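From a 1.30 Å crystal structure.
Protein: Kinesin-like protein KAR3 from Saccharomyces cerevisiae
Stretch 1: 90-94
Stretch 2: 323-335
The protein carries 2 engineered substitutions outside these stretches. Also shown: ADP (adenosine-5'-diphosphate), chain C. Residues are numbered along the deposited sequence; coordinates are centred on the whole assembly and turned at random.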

ATOM      1  N   ALA A  90       1.536  -0.098  -1.528  1.00  7.55           N
ATOM      2  CA  ALA A  90       1.890   0.095  -2.933  1.00  6.94           C
ATOM      3  C   ALA A  90       3.076  -0.845  -3.156  1.00  7.25           C
ATOM      4  O   ALA A  90       4.122  -0.696  -2.518  1.00  6.98           O
ATOM      5  CB  ALA A  90       2.289   1.532  -3.198  1.00  7.68           C
ATOM      6  N   TYR A  91       2.899  -1.804  -4.066  1.00  6.88           N
ATOM      7  CA  TYR A  91       3.894  -2.832  -4.374  1.00  6.98           C
ATOM      8  C   TYR A  91       4.280  -2.797  -5.847  1.00  7.46           C
ATOM      9  O   TYR A  91       3.426  -2.571  -6.705  1.00  8.42           O
ATOM     10  CB  TYR A  91       3.298  -4.210  -4.041  1.00  6.72           C
ATOM     11  CG  TYR A  91       4.184  -5.400  -4.331  1.00  7.68           C
ATOM     12  CD1 TYR A  91       4.864  -6.051  -3.301  1.00  7.12           C
ATOM     13  CD2 TYR A  91       4.346  -5.885  -5.638  1.00 10.02           C
ATOM     14  CE1 TYR A  91       5.683  -7.149  -3.556  1.00  8.11           C
ATOM     15  CE2 TYR A  91       5.170  -6.991  -5.905  1.00 10.61           C
ATOM     16  CZ  TYR A  91       5.834  -7.613  -4.857  1.00  9.72           C
ATOM     17  OH  TYR A  91       6.654  -8.690  -5.094  1.00 10.36           O
ATOM     18  N   GLY A  92       5.553  -3.049  -6.136  1.00  7.03           N
ATOM     19  CA  GLY A  92       6.004  -3.059  -7.518  1.00  7.32           C
ATOM     20  C   GLY A  92       7.479  -2.760  -7.646  1.00  7.87           C
ATOM     21  O   GLY A  92       8.116  -2.305  -6.695  1.00  8.21           O
ATOM     22  N   GLN A  93       8.039  -2.997  -8.827  1.00  8.31           N
ATOM     23  CA  GLN A  93       9.458  -2.745  -9.029  1.00  7.91           C
ATOM     24  C   GLN A  93       9.752  -1.260  -9.001  1.00  8.04           C
ATOM     25  O   GLN A  93       8.861  -0.435  -9.212  1.00  8.45           O
ATOM     26  CB  GLN A  93       9.915  -3.320 -10.374  1.00  9.07           C
ATOM     27  CG  GLN A  93       9.382  -2.557 -11.582  1.00 11.53           C
ATOM     28  CD  GLN A  93       9.955  -3.059 -12.894  1.00 11.99           C
ATOM     29  OE1 GLN A  93      11.174  -3.120 -13.072  1.00 14.75           O
ATOM     30  NE2 GLN A  93       9.079  -3.420 -13.820  1.00 10.64           N
ATOM     31  N   THR A  94      11.004  -0.917  -8.735  1.00  9.09           N
ATOM     32  CA  THR A  94      11.415   0.477  -8.729  1.00  9.65           C
ATOM     33  C   THR A  94      11.140   1.000 -10.146  1.00 10.09           C
ATOM     34  O   THR A  94      11.501   0.359 -11.135  1.00 11.24           O
ATOM     35  CB  THR A  94      12.913   0.597  -8.374  1.00 10.08           C
ATOM     36  OG1 THR A  94      13.099   0.175  -7.017  1.00 11.11           O
ATOM     37  CG2 THR A  94      13.403   2.025  -8.520  1.00 10.86           C
TER
HETATM   38  PB  ADP C 999       8.514   3.899  -7.976  1.00 11.29           P
HETATM   39  O1B ADP C 999       7.692   2.670  -8.114  1.00  9.77           O
HETATM   40  O2B ADP C 999       8.118   4.695  -6.639  1.00 11.48           O
HETATM   41  O3B ADP C 999       9.966   3.594  -8.024  1.00 11.97           O
HETATM   42  PA  ADP C 999       7.856   6.459  -9.147  1.00 14.23           P
HETATM   43  O1A ADP C 999       6.509   6.710  -8.634  1.00 14.72           O
HETATM   44  O2A ADP C 999       8.829   7.181  -8.330  1.00 18.36           O
HETATM   45  O3A ADP C 999       8.152   4.909  -9.130  1.00 12.72           O
HETATM   46  O5' ADP C 999       7.998   6.980 -10.634  1.00 18.24           O
HETATM   47  C5' ADP C 999       8.377   6.254 -11.806  1.00 16.12           C
HETATM   48  C4' ADP C 999       8.322   7.316 -12.944  1.00 16.79           C
HETATM   49  O4' ADP C 999       7.049   7.154 -13.580  1.00 13.89           O
HETATM   50  C3' ADP C 999       8.330   8.770 -12.432  1.00 17.73           C
HETATM   51  O3' ADP C 999       9.049   9.656 -13.306  1.00 21.75           O
HETATM   52  C2' ADP C 999       6.866   9.164 -12.334  1.00 17.76           C
HETATM   53  O2' ADP C 999       6.648  10.584 -12.383  1.00 19.87           O
HETATM   54  C1' ADP C 999       6.240   8.349 -13.457  1.00 15.25           C
HETATM   55  N9  ADP C 999       4.850   7.894 -13.143  1.00 14.49           N
HETATM   56  C8  ADP C 999       4.555   6.844 -12.352  1.00 12.87           C
HETATM   57  N7  ADP C 999       3.248   6.685 -12.301  1.00 11.72           N
HETATM   58  C5  ADP C 999       2.686   7.606 -13.040  1.00 12.43           C
HETATM   59  C6  ADP C 999       1.382   7.934 -13.377  1.00 12.32           C
HETATM   60  N6  ADP C 999       0.366   7.214 -12.891  1.00 12.50           N
HETATM   61  N1  ADP C 999       1.132   8.997 -14.202  1.00 14.07           N
HETATM   62  C2  ADP C 999       2.129   9.747 -14.715  1.00 14.30           C
HETATM   63  N3  ADP C 999       3.402   9.436 -14.402  1.00 14.98           N
HETATM   64  C4  ADP C 999       3.718   8.396 -13.585  1.00 13.64           C
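Stretch 2 323-335: SHINETLNSLRFA

Stretch 2 packs as a helix along stretch 1 through one aromatic stack and two water bridges, with no direct hydrogen bond between them. The helix runs from I325 to A335 and continues beyond the stretch. S323 and H324 form the end of a 3-10 segment, and H324 holds the N-cap position. Regular backbone bonds follow, from T328 N to H324 O (2.9 Å) through A335 N to S331 O (2.9 Å).

The two stretches run in roughly opposite senses. G92 lies nearest S331, with CA atoms 5.9 Å apart, and Q93 lies nearest E327, with CA atoms 6.8 Å apart. As stretch 1 advances, its partners step back toward the start of the helix. Y91 accordingly meets F334, and Q93 reaches H324.

Y91 is in strand conformation, with chi1 in t. Its ring lies on the face of the F334 ring as an offset stack. The centroids are 3.7 Å apart and the planes differ by 5°. Y91 CZ is 3.3 Å from F334 CG. S331 OG sits at the edge of the Y91 ring, 4.0 Å from Y91 CE2.

G92 has phi/psi of 155/167. A CB here would jam against the carbonyl O of Y91, so the backbone itself calls for glycine. G92 CA is 4.0 Å from S331 OG.

The CA-to-CB bond of Q93 points toward the helix. Q93 NE2 lies 3.2 Å from H324 CB and 3.5 Å from E327 CB. Water 1 accepts from Q93 N (3.0 Å) and hydrogen-bonds S331 OG (2.7 Å). Water 2 accepts from Q93 NE2 (2.6 Å) and donates to T328 OG1 (2.8 Å). These waters bridge polar atoms that stand too far apart to bond directly: Q93 N to S331 OG is 4.1 Å, and Q93 NE2 to T328 OG1 is 4.3 Å.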

ATOM      1  N   SER A 323      10.593  -3.807 -21.746  1.00 13.04           N
ATOM      2  CA  SER A 323      11.843  -4.009 -21.021  1.00 14.78           C
ATOM      3  C   SER A 323      11.598  -4.451 -19.583  1.00 14.63           C
ATOM      4  O   SER A 323      12.481  -5.018 -18.943  1.00 15.84           O
ATOM      5  CB  SER A 323      12.680  -2.727 -21.028  1.00 16.43           C
ATOM      6  OG  SER A 323      12.019  -1.675 -20.346  1.00 18.95           O
ATOM      7  N   HIS A 324      10.391  -4.203 -19.086  1.00 13.38           N
ATOM      8  CA  HIS A 324      10.043  -4.560 -17.712  1.00 13.99           C
ATOM      9  C   HIS A 324       9.074  -5.727 -17.612  1.00 13.59           C
ATOM     10  O   HIS A 324       8.613  -6.054 -16.515  1.00 12.98           O
ATOM     11  CB  HIS A 324       9.398  -3.365 -17.005  1.00 13.67           C
ATOM     12  CG  HIS A 324      10.185  -2.098 -17.107  1.00 14.04           C
ATOM     13  ND1 HIS A 324       9.683  -0.958 -17.698  1.00 15.46           N
ATOM     14  CD2 HIS A 324      11.419  -1.777 -16.655  1.00 14.55           C
ATOM     15  CE1 HIS A 324      10.575   0.012 -17.605  1.00 14.65           C
ATOM     16  NE2 HIS A 324      11.636  -0.458 -16.977  1.00 14.26           N
ATOM     17  N   ILE A 325       8.762  -6.358 -18.737  1.00 11.79           N
ATOM     18  CA  ILE A 325       7.789  -7.446 -18.738  1.00 10.96           C
ATOM     19  C   ILE A 325       8.030  -8.598 -17.760  1.00 10.11           C
ATOM     20  O   ILE A 325       7.084  -9.167 -17.211  1.00 10.55           O
ATOM     21  CB  ILE A 325       7.610  -8.014 -20.166  1.00 11.61           C
ATOM     22  CG1 ILE A 325       6.289  -8.771 -20.252  1.00 12.21           C
ATOM     23  CG2 ILE A 325       8.791  -8.883 -20.541  1.00 12.13           C
ATOM     24  CD1 ILE A 325       5.080  -7.890 -20.039  1.00 14.36           C
ATOM     25  N   ASN A 326       9.284  -8.949 -17.526  1.00 11.34           N
ATOM     26  CA  ASN A 326       9.554 -10.046 -16.611  1.00 12.62           C
ATOM     27  C   ASN A 326       9.233  -9.660 -15.173  1.00 11.25           C
ATOM     28  O   ASN A 326       8.654 -10.454 -14.430  1.00 12.35           O
ATOM     29  CB  ASN A 326      11.006 -10.489 -16.745  1.00 13.96           C
ATOM     30  CG  ASN A 326      11.257 -11.230 -18.046  1.00 16.99           C
ATOM     31  OD1 ASN A 326      10.368 -11.905 -18.570  1.00 16.98           O
ATOM     32  ND2 ASN A 326      12.467 -11.101 -18.575  1.00 21.01           N
ATOM     33  N   GLU A 327       9.587  -8.442 -14.787  1.00 11.29           N
ATOM     34  CA  GLU A 327       9.304  -7.988 -13.430  1.00 11.42           C
ATOM     35  C   GLU A 327       7.811  -7.749 -13.287  1.00 11.01           C
ATOM     36  O   GLU A 327       7.243  -7.930 -12.210  1.00 10.74           O
ATOM     37  CB  GLU A 327      10.069  -6.705 -13.118  1.00 13.90           C
ATOM     38  CG  GLU A 327      11.503  -6.928 -12.663  1.00 17.83           C
ATOM     39  CD  GLU A 327      11.623  -7.859 -11.457  1.00 19.14           C
ATOM     40  OE1 GLU A 327      10.610  -8.134 -10.769  1.00 18.59           O
ATOM     41  OE2 GLU A 327      12.750  -8.316 -11.196  1.00 20.77           O
ATOM     42  N   THR A 328       7.173  -7.331 -14.379  1.00 10.86           N
ATOM     43  CA  THR A 328       5.739  -7.093 -14.362  1.00  9.68           C
ATOM     44  C   THR A 328       5.035  -8.415 -14.078  1.00  9.54           C
ATOM     45  O   THR A 328       4.101  -8.471 -13.277  1.00  9.27           O
ATOM     46  CB  THR A 328       5.247  -6.529 -15.706  1.00 10.87           C
ATOM     47  OG1 THR A 328       5.633  -5.156 -15.809  1.00 11.06           O
ATOM     48  CG2 THR A 328       3.730  -6.625 -15.807  1.00 11.46           C
ATOM     49  N   LEU A 329       5.483  -9.485 -14.726  1.00  9.01           N
ATOM     50  CA  LEU A 329       4.881 -10.789 -14.500  1.00  9.24           C
ATOM     51  C   LEU A 329       5.129 -11.228 -13.053  1.00  8.51           C
ATOM     52  O   LEU A 329       4.278 -11.868 -12.435  1.00  9.21           O
ATOM     53  CB  LEU A 329       5.442 -11.810 -15.500  1.00 11.64           C
ATOM     54  CG  LEU A 329       4.773 -11.699 -16.885  1.00 11.32           C
ATOM     55  CD1 LEU A 329       5.514 -12.578 -17.880  1.00 14.38           C
ATOM     56  CD2 LEU A 329       3.302 -12.097 -16.805  1.00  9.98           C
ATOM     57  N   ASN A 330       6.289 -10.872 -12.513  1.00  8.64           N
ATOM     58  CA  ASN A 330       6.606 -11.214 -11.127  1.00  9.77           C
ATOM     59  C   ASN A 330       5.614 -10.497 -10.204  1.00  9.66           C
ATOM     60  O   ASN A 330       5.037 -11.107  -9.303  1.00  9.62           O
ATOM     61  CB  ASN A 330       8.033 -10.784 -10.779  1.00 11.33           C
ATOM     62  CG  ASN A 330       9.086 -11.750 -11.310  1.00 12.70           C
ATOM     63  OD1 ASN A 330       8.790 -12.905 -11.631  1.00 14.50           O
ATOM     64  ND2 ASN A 330      10.321 -11.278 -11.398  1.00 14.74           N
ATOM     65  N   SER A 331       5.410  -9.205 -10.451  1.00  8.54           N
ATOM     66  CA  SER A 331       4.493  -8.398  -9.647  1.00  8.58           C
ATOM     67  C   SER A 331       3.052  -8.901  -9.714  1.00  8.56           C
ATOM     68  O   SER A 331       2.342  -8.910  -8.707  1.00  6.90           O
ATOM     69  CB  SER A 331       4.538  -6.933 -10.096  1.00  7.73           C
ATOM     70  OG  SER A 331       5.775  -6.327  -9.768  1.00  7.72           O
ATOM     71  N   LEU A 332       2.614  -9.318 -10.899  1.00  7.59           N
ATOM     72  CA  LEU A 332       1.254  -9.811 -11.060  1.00  7.90           C
ATOM     73  C   LEU A 332       1.093 -11.153 -10.364  1.00  8.46           C
ATOM     74  O   LEU A 332       0.011 -11.483  -9.874  1.00  8.67           O
ATOM     75  CB  LEU A 332       0.898  -9.927 -12.550  1.00  8.67           C
ATOM     76  CG  LEU A 332       0.732  -8.569 -13.250  1.00  9.36           C
ATOM     77  CD1 LEU A 332       0.618  -8.763 -14.760  1.00 10.00           C
ATOM     78  CD2 LEU A 332      -0.504  -7.865 -12.708  1.00 10.88           C
ATOM     79  N   ARG A 333       2.170 -11.931 -10.313  1.00  8.13           N
ATOM     80  CA  ARG A 333       2.099 -13.211  -9.627  1.00  9.44           C
ATOM     81  C   ARG A 333       2.003 -12.940  -8.114  1.00  8.48           C
ATOM     82  O   ARG A 333       1.296 -13.651  -7.394  1.00  8.30           O
ATOM     83  CB  ARG A 333       3.320 -14.063  -9.966  1.00 11.17           C
ATOM     84  CG  ARG A 333       3.056 -15.049 -11.105  1.00 15.83           C
ATOM     85  CD  ARG A 333       4.300 -15.857 -11.461  1.00 18.63           C
ATOM     86  NE  ARG A 333       4.563 -15.777 -12.892  1.00 25.99           N
ATOM     87  CZ  ARG A 333       5.656 -15.241 -13.425  1.00 26.34           C
ATOM     88  NH1 ARG A 333       6.602 -14.734 -12.650  1.00 28.30           N
ATOM     89  NH2 ARG A 333       5.784 -15.184 -14.739  1.00 28.71           N
ATOM     90  N   PHE A 334       2.699 -11.908  -7.639  1.00  8.47           N
ATOM     91  CA  PHE A 334       2.614 -11.558  -6.220  1.00  8.57           C
ATOM     92  C   PHE A 334       1.180 -11.092  -5.940  1.00  8.67           C
ATOM     93  O   PHE A 334       0.555 -11.512  -4.962  1.00  8.96           O
ATOM     94  CB  PHE A 334       3.596 -10.435  -5.872  1.00  9.63           C
ATOM     95  CG  PHE A 334       3.497  -9.963  -4.437  1.00 11.15           C
ATOM     96  CD1 PHE A 334       2.628  -8.936  -4.087  1.00 10.47           C
ATOM     97  CD2 PHE A 334       4.266 -10.556  -3.438  1.00 11.33           C
ATOM     98  CE1 PHE A 334       2.526  -8.504  -2.759  1.00 11.67           C
ATOM     99  CE2 PHE A 334       4.168 -10.128  -2.111  1.00 11.68           C
ATOM    100  CZ  PHE A 334       3.300  -9.106  -1.777  1.00 10.67           C
ATOM    101  N   ALA A 335       0.662 -10.221  -6.805  1.00  8.63           N
ATOM    102  CA  ALA A 335      -0.699  -9.709  -6.660  1.00  8.89           C
ATOM    103  C   ALA A 335      -1.711 -10.842  -6.582  1.00  8.21           C
ATOM    104  O   ALA A 335      -2.643 -10.793  -5.780  1.00  8.49           O
ATOM    105  CB  ALA A 335      -1.036  -8.795  -7.830  1.00  9.93           C
TER
HETATM  106  O   HOH W   1       6.032  -3.928 -10.924  1.00  8.26           O
HETATM  107  O   HOH W   2       6.508  -3.552 -13.634  1.00 10.78           O